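Local coordinates for protein phosphoribosylaminoimidazole-succinocarboxamide synthase (Ehrlichia chaffeensis str. Arkansas, PDB 3KRE) that catalyses the ATP-dependent joining of L-aspartate to 5-amino-1-(5-phospho-D-ribosyl)imidazole-4-carboxylate, giving the succinocarboxamide intermediate (SAICAR) of de novo purine biosynthesis, at residues L78-I87 and K178-F187; L225-K236 and G249-L257. One frame throughout, in Å; residues are numbered along the deposited sequence.

Interaction 1 (L78-I87 and K178-F187)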
loop_
_atom_site.group_PDB
_atom_site.type_symbol
_atom_site.label_atom_id
_atom_site.label_comp_id
_atom_site.label_asym_id
_atom_site.label_seq_id
_atom_site.Cartn_x
_atom_site.Cartn_y
_atom_site.Cartn_z
ATOM N N LEU A 78 6.537 6.922 -5.310
ATOM C CA LEU A 78 5.509 7.484 -4.423
ATOM C C LEU A 78 6.003 7.704 -2.977
ATOM O O LEU A 78 5.658 8.726 -2.343
ATOM C CB LEU A 78 4.251 6.599 -4.441
ATOM C CG LEU A 78 3.501 6.581 -5.805
ATOM C CD1 LEU A 78 2.332 5.594 -5.761
ATOM C CD2 LEU A 78 3.024 8.001 -6.371
ATOM N N MET A 79 6.849 6.810 -2.477
ATOM C CA MET A 79 7.466 7.039 -1.164
ATOM C C MET A 79 8.224 8.384 -1.167
ATOM O O MET A 79 8.062 9.207 -0.272
ATOM C CB MET A 79 8.441 5.894 -0.790
ATOM C CG MET A 79 7.794 4.532 -0.422
ATOM S SD MET A 79 7.266 4.490 1.296
ATOM C CE MET A 79 6.305 2.970 1.349
ATOM N N LYS A 80 9.042 8.609 -2.191
ATOM C CA LYS A 80 9.784 9.833 -2.308
ATOM C C LYS A 80 8.886 11.062 -2.446
ATOM O O LYS A 80 9.188 12.085 -1.852
ATOM C CB LYS A 80 10.782 9.738 -3.466
ATOM C CG LYS A 80 11.538 10.996 -3.755
ATOM C CD LYS A 80 12.408 11.449 -2.550
ATOM C CE LYS A 80 13.516 12.383 -2.990
ATOM N NZ LYS A 80 12.945 13.647 -3.557
ATOM N N LYS A 81 7.792 10.966 -3.209
ATOM C CA LYS A 81 6.810 12.049 -3.246
ATOM C C LYS A 81 6.230 12.368 -1.877
ATOM O O LYS A 81 6.031 13.531 -1.532
ATOM C CB LYS A 81 5.706 11.704 -4.224
ATOM C CG LYS A 81 6.118 11.750 -5.697
ATOM C CD LYS A 81 6.633 13.111 -6.060
ATOM C CE LYS A 81 6.924 13.245 -7.525
ATOM N NZ LYS A 81 6.846 14.688 -7.920
ATOM N N LEU A 82 5.991 11.339 -1.084
ATOM C CA LEU A 82 5.473 11.513 0.266
ATOM C C LEU A 82 6.535 12.066 1.193
ATOM O O LEU A 82 6.253 12.971 1.951
ATOM C CB LEU A 82 4.889 10.219 0.815
ATOM C CG LEU A 82 3.650 9.689 0.084
ATOM C CD1 LEU A 82 3.268 8.296 0.630
ATOM C CD2 LEU A 82 2.464 10.674 0.226
ATOM N N ILE A 83 7.767 11.568 1.091
ATOM C CA ILE A 83 8.897 12.165 1.840
ATOM C C ILE A 83 9.071 13.648 1.554
ATOM O O ILE A 83 9.292 14.443 2.476
ATOM C CB ILE A 83 10.205 11.443 1.512
ATOM C CG1 ILE A 83 10.134 9.985 2.031
ATOM C CG2 ILE A 83 11.419 12.188 2.106
ATOM C CD1 ILE A 83 11.174 9.086 1.406
ATOM N N ASP A 84 8.941 14.044 0.294
ATOM C CA ASP A 84 9.024 15.457 -0.109
ATOM C C ASP A 84 8.010 16.333 0.581
ATOM O O ASP A 84 8.253 17.514 0.724
ATOM C CB ASP A 84 8.825 15.653 -1.616
ATOM C CG ASP A 84 9.914 15.043 -2.452
ATOM O OD1 ASP A 84 10.982 14.650 -1.880
ATOM O OD2 ASP A 84 9.675 14.921 -3.701
ATOM N N LYS A 85 6.872 15.784 0.992
ATOM C CA LYS A 85 5.865 16.529 1.758
ATOM C C LYS A 85 5.935 16.304 3.263
ATOM O O LYS A 85 5.032 16.714 3.966
ATOM C CB LYS A 85 4.433 16.177 1.291
ATOM C CG LYS A 85 4.184 16.376 -0.162
ATOM C CD LYS A 85 4.113 17.840 -0.510
ATOM C CE LYS A 85 3.540 18.038 -1.920
ATOM N NZ LYS A 85 3.768 19.412 -2.449
ATOM N N GLY A 86 6.994 15.663 3.749
ATOM C CA GLY A 86 7.247 15.524 5.157
ATOM C C GLY A 86 6.705 14.269 5.814
ATOM O O GLY A 86 6.720 14.156 7.043
ATOM N N ILE A 87 6.242 13.329 5.009
ATOM C CA ILE A 87 5.821 12.038 5.545
ATOM C C ILE A 87 7.062 11.180 5.845
ATOM O O ILE A 87 7.980 11.094 5.009
ATOM C CB ILE A 87 4.898 11.284 4.561
ATOM C CG1 ILE A 87 3.643 12.122 4.194
ATOM C CG2 ILE A 87 4.524 9.938 5.137
ATOM C CD1 ILE A 87 2.662 12.479 5.361
ATOM N N LYS A 178 -3.605 12.874 5.128
ATOM C CA LYS A 178 -2.631 13.729 4.442
ATOM C C LYS A 178 -2.055 12.961 3.234
ATOM O O LYS A 178 -1.954 13.510 2.126
ATOM C CB LYS A 178 -1.514 14.176 5.397
ATOM C CG LYS A 178 -0.397 15.046 4.768
ATOM C CD LYS A 178 0.572 15.667 5.853
ATOM C CE LYS A 178 1.881 16.232 5.187
ATOM N NZ LYS A 178 2.874 16.780 6.163
ATOM N N ILE A 179 -1.723 11.706 3.460
ATOM C CA ILE A 179 -1.220 10.828 2.391
ATOM C C ILE A 179 -2.274 10.715 1.295
ATOM O O ILE A 179 -1.952 10.783 0.099
ATOM C CB ILE A 179 -0.778 9.437 2.958
ATOM C CG1 ILE A 179 0.486 9.594 3.794
ATOM C CG2 ILE A 179 -0.539 8.410 1.799
ATOM C CD1 ILE A 179 0.792 8.448 4.767
ATOM N N ASN A 180 -3.540 10.531 1.687
ATOM C CA ASN A 180 -4.622 10.482 0.719
ATOM C C ASN A 180 -4.646 11.766 -0.122
ATOM O O ASN A 180 -4.745 11.714 -1.340
ATOM C CB ASN A 180 -5.960 10.269 1.424
ATOM C CG ASN A 180 -7.141 10.105 0.444
ATOM O OD1 ASN A 180 -7.008 9.509 -0.629
ATOM N ND2 ASN A 180 -8.309 10.646 0.827
ATOM N N ASN A 181 -4.558 12.924 0.523
ATOM C CA ASN A 181 -4.575 14.178 -0.232
ATOM C C ASN A 181 -3.416 14.280 -1.216
ATOM O O ASN A 181 -3.623 14.635 -2.366
ATOM C CB ASN A 181 -4.515 15.379 0.689
ATOM C CG ASN A 181 -5.784 15.551 1.492
ATOM O OD1 ASN A 181 -6.844 15.062 1.104
ATOM N ND2 ASN A 181 -5.688 16.283 2.610
ATOM N N ILE A 182 -2.215 13.987 -0.746
ATOM C CA ILE A 182 -1.014 14.043 -1.603
ATOM C C ILE A 182 -1.091 13.089 -2.793
ATOM O O ILE A 182 -0.916 13.487 -3.977
ATOM C CB ILE A 182 0.269 13.740 -0.810
ATOM C CG1 ILE A 182 0.467 14.777 0.321
ATOM C CG2 ILE A 182 1.461 13.701 -1.776
ATOM C CD1 ILE A 182 1.416 14.265 1.435
ATOM N N LEU A 183 -1.384 11.825 -2.500
ATOM C CA LEU A 183 -1.508 10.819 -3.572
ATOM C C LEU A 183 -2.672 11.112 -4.513
ATOM O O LEU A 183 -2.547 10.931 -5.728
ATOM C CB LEU A 183 -1.659 9.409 -2.988
ATOM C CG LEU A 183 -0.515 8.843 -2.161
ATOM C CD1 LEU A 183 -0.795 7.411 -1.682
ATOM C CD2 LEU A 183 0.783 8.864 -3.002
ATOM N N SER A 184 -3.817 11.525 -3.963
ATOM C CA SER A 184 -4.978 11.825 -4.803
ATOM C C SER A 184 -4.647 12.916 -5.804
ATOM O O SER A 184 -5.000 12.828 -6.963
ATOM C CB SER A 184 -6.210 12.246 -3.972
ATOM O OG SER A 184 -6.726 11.145 -3.299
ATOM N N GLU A 185 -3.925 13.922 -5.360
ATOM C CA GLU A 185 -3.592 15.047 -6.215
ATOM C C GLU A 185 -2.588 14.629 -7.295
ATOM O O GLU A 185 -2.737 14.943 -8.485
ATOM C CB GLU A 185 -3.054 16.214 -5.380
ATOM C CG GLU A 185 -2.580 17.382 -6.235
ATOM C CD GLU A 185 -2.348 18.672 -5.457
ATOM O OE1 GLU A 185 -3.174 19.024 -4.578
ATOM O OE2 GLU A 185 -1.351 19.359 -5.772
ATOM N N LEU A 186 -1.598 13.867 -6.898
ATOM C CA LEU A 186 -0.567 13.539 -7.867
ATOM C C LEU A 186 -1.126 12.581 -8.931
ATOM O O LEU A 186 -0.834 12.755 -10.115
ATOM C CB LEU A 186 0.700 13.077 -7.161
ATOM C CG LEU A 186 0.897 11.712 -6.656
ATOM C CD1 LEU A 186 1.277 10.849 -7.854
ATOM C CD2 LEU A 186 2.009 11.768 -5.545
ATOM N N PHE A 187 -2.014 11.672 -8.535
ATOM C CA PHE A 187 -2.669 10.799 -9.499
ATOM C C PHE A 187 -3.645 11.566 -10.383
ATOM O O PHE A 187 -3.678 11.375 -11.590
ATOM C CB PHE A 187 -3.367 9.626 -8.804
ATOM C CG PHE A 187 -2.448 8.491 -8.443
ATOM C CD1 PHE A 187 -1.728 7.823 -9.419
ATOM C CD2 PHE A 187 -2.323 8.068 -7.137
ATOM C CE1 PHE A 187 -0.896 6.743 -9.090
ATOM C CE2 PHE A 187 -1.513 6.991 -6.827
ATOM C CZ PHE A 187 -0.793 6.357 -7.792
#

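Interaction 2 (L225-K236 and G249-L257). With EDO (1,2-ethanediol), chain H; EDO (1,2-ethanediol), chain D.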
loop_
_atom_site.group_PDB
_atom_site.type_symbol
_atom_site.label_atom_id
_atom_site.label_comp_id
_atom_site.label_asym_id
_atom_site.label_seq_id
_atom_site.Cartn_x
_atom_site.Cartn_y
_atom_site.Cartn_z
ATOM N N LEU A 225 -6.954 2.162 -8.607
ATOM C CA LEU A 225 -6.528 3.282 -9.484
ATOM C C LEU A 225 -7.330 3.182 -10.750
ATOM O O LEU A 225 -7.205 2.206 -11.469
ATOM C CB LEU A 225 -5.041 3.156 -9.823
ATOM C CG LEU A 225 -4.080 3.274 -8.653
ATOM C CD1 LEU A 225 -2.598 2.896 -9.047
ATOM C CD2 LEU A 225 -4.123 4.649 -7.921
ATOM N N TRP A 226 -8.173 4.171 -11.022
ATOM C CA TRP A 226 -9.000 4.124 -12.228
ATOM C C TRP A 226 -8.646 5.285 -13.139
ATOM O O TRP A 226 -8.498 6.397 -12.688
ATOM C CB TRP A 226 -10.494 4.244 -11.912
ATOM C CG TRP A 226 -11.075 3.139 -11.074
ATOM C CD1 TRP A 226 -10.439 2.021 -10.629
ATOM C CD2 TRP A 226 -12.411 3.058 -10.592
ATOM N NE1 TRP A 226 -11.287 1.247 -9.893
ATOM C CE2 TRP A 226 -12.511 1.865 -9.843
ATOM C CE3 TRP A 226 -13.537 3.890 -10.695
ATOM C CZ2 TRP A 226 -13.685 1.478 -9.201
ATOM C CZ3 TRP A 226 -14.720 3.491 -10.068
ATOM C CH2 TRP A 226 -14.776 2.300 -9.319
ATOM N N ASP A 227 -8.546 5.021 -14.430
ATOM C CA ASP A 227 -8.389 6.057 -15.406
ATOM C C ASP A 227 -9.623 6.969 -15.335
ATOM O O ASP A 227 -10.776 6.510 -15.312
ATOM C CB ASP A 227 -8.238 5.439 -16.798
ATOM C CG ASP A 227 -8.093 6.499 -17.865
ATOM O OD1 ASP A 227 -7.044 7.136 -17.847
ATOM O OD2 ASP A 227 -9.054 6.724 -18.629
ATOM N N ILE A 228 -9.402 8.275 -15.259
ATOM C CA ILE A 228 -10.525 9.205 -15.009
ATOM C C ILE A 228 -11.541 9.257 -16.176
ATOM O O ILE A 228 -12.771 9.244 -15.966
ATOM C CB ILE A 228 -9.993 10.622 -14.652
ATOM C CG1 ILE A 228 -9.555 10.622 -13.184
ATOM C CG2 ILE A 228 -11.051 11.707 -14.902
ATOM C CD1 ILE A 228 -8.768 11.864 -12.743
ATOM N N SER A 229 -11.032 9.286 -17.388
ATOM C CA SER A 229 -11.884 9.439 -18.557
ATOM C C SER A 229 -12.758 8.196 -18.868
ATOM O O SER A 229 -13.897 8.346 -19.336
ATOM C CB SER A 229 -11.025 9.823 -19.767
ATOM O OG SER A 229 -10.159 8.762 -20.138
ATOM N N THR A 230 -12.241 6.990 -18.598
ATOM C CA THR A 230 -12.899 5.728 -19.011
ATOM C C THR A 230 -13.386 4.880 -17.847
ATOM O O THR A 230 -14.160 3.946 -18.039
ATOM C CB THR A 230 -11.930 4.859 -19.764
ATOM O OG1 THR A 230 -10.761 4.660 -18.950
ATOM C CG2 THR A 230 -11.514 5.544 -21.028
ATOM N N ASN A 231 -12.925 5.199 -16.645
ATOM C CA ASN A 231 -13.100 4.325 -15.501
ATOM C C ASN A 231 -12.435 2.968 -15.663
ATOM O O ASN A 231 -12.787 2.069 -14.950
ATOM C CB ASN A 231 -14.586 4.097 -15.174
ATOM C CG ASN A 231 -15.270 5.347 -14.710
ATOM O OD1 ASN A 231 -16.371 5.652 -15.155
ATOM N ND2 ASN A 231 -14.620 6.078 -13.814
ATOM N N LYS A 232 -11.467 2.828 -16.564
ATOM C CA LYS A 232 -10.688 1.591 -16.628
ATOM C C LYS A 232 -9.894 1.413 -15.337
ATOM O O LYS A 232 -9.268 2.333 -14.870
ATOM C CB LYS A 232 -9.703 1.662 -17.746
ATOM C CG LYS A 232 -9.160 0.344 -18.182
ATOM C CD LYS A 232 -8.907 0.407 -19.684
ATOM C CE LYS A 232 -8.237 -0.824 -20.157
ATOM N NZ LYS A 232 -7.414 -0.522 -21.345
ATOM N N ARG A 233 -9.934 0.215 -14.796
ATOM C CA ARG A 233 -9.157 -0.155 -13.607
ATOM C C ARG A 233 -7.746 -0.451 -14.033
ATOM O O ARG A 233 -7.538 -1.166 -15.023
ATOM C CB ARG A 233 -9.782 -1.383 -12.959
ATOM C CG ARG A 233 -11.253 -1.202 -12.614
ATOM C CD ARG A 233 -11.759 -2.308 -11.684
ATOM N NE ARG A 233 -13.208 -2.243 -11.476
ATOM C CZ ARG A 233 -13.857 -2.276 -10.304
ATOM N NH1 ARG A 233 -13.216 -2.397 -9.156
ATOM N NH2 ARG A 233 -15.185 -2.202 -10.299
ATOM N N LEU A 234 -6.767 0.084 -13.303
ATOM C CA LEU A 234 -5.361 -0.065 -13.656
ATOM C C LEU A 234 -4.605 -0.996 -12.706
ATOM O O LEU A 234 -3.479 -1.402 -12.999
ATOM C CB LEU A 234 -4.684 1.291 -13.664
ATOM C CG LEU A 234 -5.320 2.254 -14.646
ATOM C CD1 LEU A 234 -4.663 3.600 -14.467
ATOM C CD2 LEU A 234 -5.246 1.734 -16.091
ATOM N N ASP A 235 -5.270 -1.375 -11.618
ATOM C CA ASP A 235 -4.598 -1.963 -10.462
ATOM C C ASP A 235 -4.830 -3.485 -10.389
ATOM O O ASP A 235 -5.338 -4.092 -11.336
ATOM C CB ASP A 235 -5.121 -1.283 -9.211
ATOM C CG ASP A 235 -6.615 -1.405 -9.068
ATOM O OD1 ASP A 235 -7.341 -0.518 -9.588
ATOM O OD2 ASP A 235 -7.074 -2.383 -8.427
ATOM N N LYS A 236 -4.522 -4.063 -9.227
ATOM C CA LYS A 236 -4.687 -5.494 -8.936
ATOM C C LYS A 236 -6.108 -6.036 -9.204
ATOM O O LYS A 236 -6.265 -7.223 -9.452
ATOM C CB LYS A 236 -4.302 -5.734 -7.476
ATOM C CG LYS A 236 -4.461 -7.129 -6.975
ATOM C CD LYS A 236 -3.719 -7.270 -5.647
ATOM C CE LYS A 236 -3.985 -8.607 -5.050
ATOM N NZ LYS A 236 -3.196 -8.862 -3.817
ATOM N N GLY A 249 -1.888 -2.513 -17.204
ATOM C CA GLY A 249 -2.438 -1.515 -16.261
ATOM C C GLY A 249 -1.350 -0.990 -15.351
ATOM O O GLY A 249 -1.196 0.195 -15.187
ATOM N N TYR A 250 -0.537 -1.885 -14.801
ATOM C CA TYR A 250 0.549 -1.462 -13.907
ATOM C C TYR A 250 1.553 -0.610 -14.682
ATOM O O TYR A 250 2.061 0.375 -14.151
ATOM C CB TYR A 250 1.284 -2.656 -13.313
ATOM C CG TYR A 250 0.534 -3.446 -12.252
ATOM C CD1 TYR A 250 1.160 -3.796 -11.071
ATOM C CD2 TYR A 250 -0.799 -3.809 -12.407
ATOM C CE1 TYR A 250 0.492 -4.526 -10.071
ATOM C CE2 TYR A 250 -1.478 -4.540 -11.405
ATOM C CZ TYR A 250 -0.807 -4.917 -10.265
ATOM O OH TYR A 250 -1.475 -5.622 -9.290
ATOM N N ARG A 251 1.821 -0.976 -15.931
ATOM C CA ARG A 251 2.740 -0.196 -16.763
ATOM C C ARG A 251 2.177 1.171 -17.113
ATOM O O ARG A 251 2.905 2.171 -17.136
ATOM C CB ARG A 251 3.121 -0.925 -18.050
ATOM C CG ARG A 251 4.436 -0.422 -18.634
ATOM C CD ARG A 251 4.792 -1.143 -19.919
ATOM N NE ARG A 251 5.182 -2.531 -19.644
ATOM C CZ ARG A 251 4.543 -3.621 -20.057
ATOM N NH1 ARG A 251 3.444 -3.547 -20.805
ATOM N NH2 ARG A 251 5.028 -4.808 -19.734
ATOM N N GLU A 252 0.877 1.244 -17.367
ATOM C CA GLU A 252 0.258 2.558 -17.557
ATOM C C GLU A 252 0.454 3.477 -16.342
ATOM O O GLU A 252 0.764 4.679 -16.492
ATOM C CB GLU A 252 -1.233 2.384 -17.895
ATOM C CG GLU A 252 -2.045 3.678 -18.069
ATOM C CD GLU A 252 -3.428 3.489 -18.728
ATOM O OE1 GLU A 252 -3.655 2.457 -19.418
ATOM O OE2 GLU A 252 -4.271 4.405 -18.601
ATOM N N VAL A 253 0.275 2.933 -15.136
ATOM C CA VAL A 253 0.465 3.732 -13.930
ATOM C C VAL A 253 1.939 4.200 -13.901
ATOM O O VAL A 253 2.230 5.398 -13.686
ATOM C CB VAL A 253 0.135 2.948 -12.647
ATOM C CG1 VAL A 253 0.509 3.779 -11.363
ATOM C CG2 VAL A 253 -1.341 2.530 -12.646
ATOM N N ALA A 254 2.863 3.274 -14.139
ATOM C CA ALA A 254 4.283 3.646 -14.136
ATOM C C ALA A 254 4.628 4.710 -15.169
ATOM O O ALA A 254 5.390 5.655 -14.894
ATOM C CB ALA A 254 5.168 2.439 -14.320
ATOM N N HIS A 255 4.084 4.558 -16.361
ATOM C CA HIS A 255 4.350 5.523 -17.403
ATOM C C HIS A 255 3.826 6.884 -17.095
ATOM O O HIS A 255 4.524 7.872 -17.292
ATOM C CB HIS A 255 3.780 5.057 -18.726
ATOM C CG HIS A 255 4.523 3.917 -19.324
ATOM N ND1 HIS A 255 4.020 3.159 -20.356
ATOM C CD2 HIS A 255 5.750 3.413 -19.045
ATOM C CE1 HIS A 255 4.899 2.226 -20.677
ATOM N NE2 HIS A 255 5.964 2.369 -19.905
ATOM N N LYS A 256 2.567 6.951 -16.661
ATOM C CA LYS A 256 1.932 8.238 -16.322
ATOM C C LYS A 256 2.611 8.933 -15.153
ATOM O O LYS A 256 2.713 10.164 -15.140
ATOM C CB LYS A 256 0.462 8.017 -16.013
ATOM C CG LYS A 256 -0.315 7.729 -17.278
ATOM C CD LYS A 256 -1.792 7.652 -17.000
ATOM C CE LYS A 256 -2.567 8.247 -18.164
ATOM N NZ LYS A 256 -3.696 8.971 -17.639
ATOM N N LEU A 257 3.119 8.159 -14.192
ATOM C CA LEU A 257 3.890 8.712 -13.104
ATOM C C LEU A 257 5.335 9.118 -13.477
ATOM O O LEU A 257 5.976 9.886 -12.723
ATOM C CB LEU A 257 3.933 7.727 -11.933
ATOM C CG LEU A 257 2.624 7.544 -11.171
ATOM C CD1 LEU A 257 2.821 6.515 -10.065
ATOM C CD2 LEU A 257 2.161 8.841 -10.534
HETATM C C1 EDO H . -4.875 -0.522 -18.680
HETATM O O1 EDO H . -5.506 0.325 -19.654
HETATM C C2 EDO H . -4.910 -2.007 -19.032
HETATM O O2 EDO H . -4.573 -2.181 -20.420
HETATM C C1 EDO D . -5.440 -3.189 -3.925
HETATM O O1 EDO D . -6.616 -3.639 -3.294
HETATM C C2 EDO D . -5.764 -2.539 -5.264
HETATM O O2 EDO D . -6.485 -3.431 -6.086
#

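Interaction 1 (L78-I87 and K178-F187)
L82 pushes its two methyls into the flank of the facing helix: CD2 lies 3.8 Å from CG2 of I182 and also touches L183, while CD1 meets CG2 of I179, L82 and I179 crossing at about a right angle. One turn earlier, L78 reaches CD1 of L186 with its CD2 at 3.7 Å and CZ of the F187 ring with its CD1 at 3.8 Å. L186 holds CG between the backbone N and the carbonyl carbon (chi1 81°), uncommon in a helix, with CD2 against CB of K81. I182 and K85 slide past each other in opposite directions, I182 CD1 lying 3.6 Å from K85 CB and close to its CG. In this packing of helices 67-84 and 166-189, the axes of 78-84 and 178-187 come within 10.4 Å, with 119° between their N-to-C directions. Helix 67-84 ends in a Schellman motif, G86 its C-prime residue at positive phi: I87 N bonds L82 O and G86 N bonds I83 O. K85 N also reaches L82 O, from the face opposite I87 N. The turn brings I87 back to the contact, its CD1 on CG1 of I179 and the chain of K178. Extended K178 runs past I87 in the opposite direction and donates a hydrogen bond from NZ to K85 O (3.1 Å), nearly in line with the carbonyl (160°). Farther out, I218 covers L78 and L82, and L194 backs L183.

Interaction 2 (L225-K236 and G249-L257)
L234 and G249 bring their CA atoms within 4.2 Å where the chain leaving a hairpin turn meets segment 249-257 of helix 246-257; strand 225-227 lies at 79° to the helix. L234 O makes a CA-H...O contact with G249 CA at 3.4 Å. The side chain of L234 spreads over the helix, CB 3.7 Å from CG2 of V253, and L225 adds its CD1 to the same valine at about a right angle. E252 holds CG anti to its backbone N (chi1 178°), and its extended chain carries the carboxylate out to L234 CD2 and to an ethanediol whose O1 links OE1 to K232 NZ. Strand 223-227, paired with strand 192-204 in the large antiparallel sheet, is tied to the returning chain by L234 N to L225 O and by a nearly straight bond from L225 N to D235 OD1. D235 OD2 accepts from D237 N just past the segment and from a second ethanediol. D227 holds the turn: OD2 receives T230 N in an Asx motif and bonds both the S229 and T230 hydroxyls. Its OD1 lies 4.0 Å from E252 OE2, like charges with planes 69° apart; the long salt bridge to K256 NZ (3.8 Å), which also bonds V190 O, and the diol probably ease this approach. Y250 lies side by side with K236, its OH 3.2 Å from K236 CA and hydrogen-bonded to D221 OD1.

In the fold
Interactions 1 and 2 follow each other along the chain, with centres about 18 Å apart, and meet through one apolar seam. L257, on helix 246-257 of interaction 2, places CD2 3.5 Å from CD1 of L186 and CD1 4.0 Å from CD2 of L78, so both sides of interaction 1 touch it. F187 is the second bridge: its CE2 lies 3.7 Å from CD2 of L225, and its CE1 meets L257 CD1 at 3.8 Å. V253 also reaches I74 of helix 67-84. Three helices, 67-84, 166-189 and 246-257, are thereby packed together beside strands 192-204 and 223-227, all within the SAICAR synthetase family region. The ethanediols of interaction 2 probably come from the crystallisation liquor.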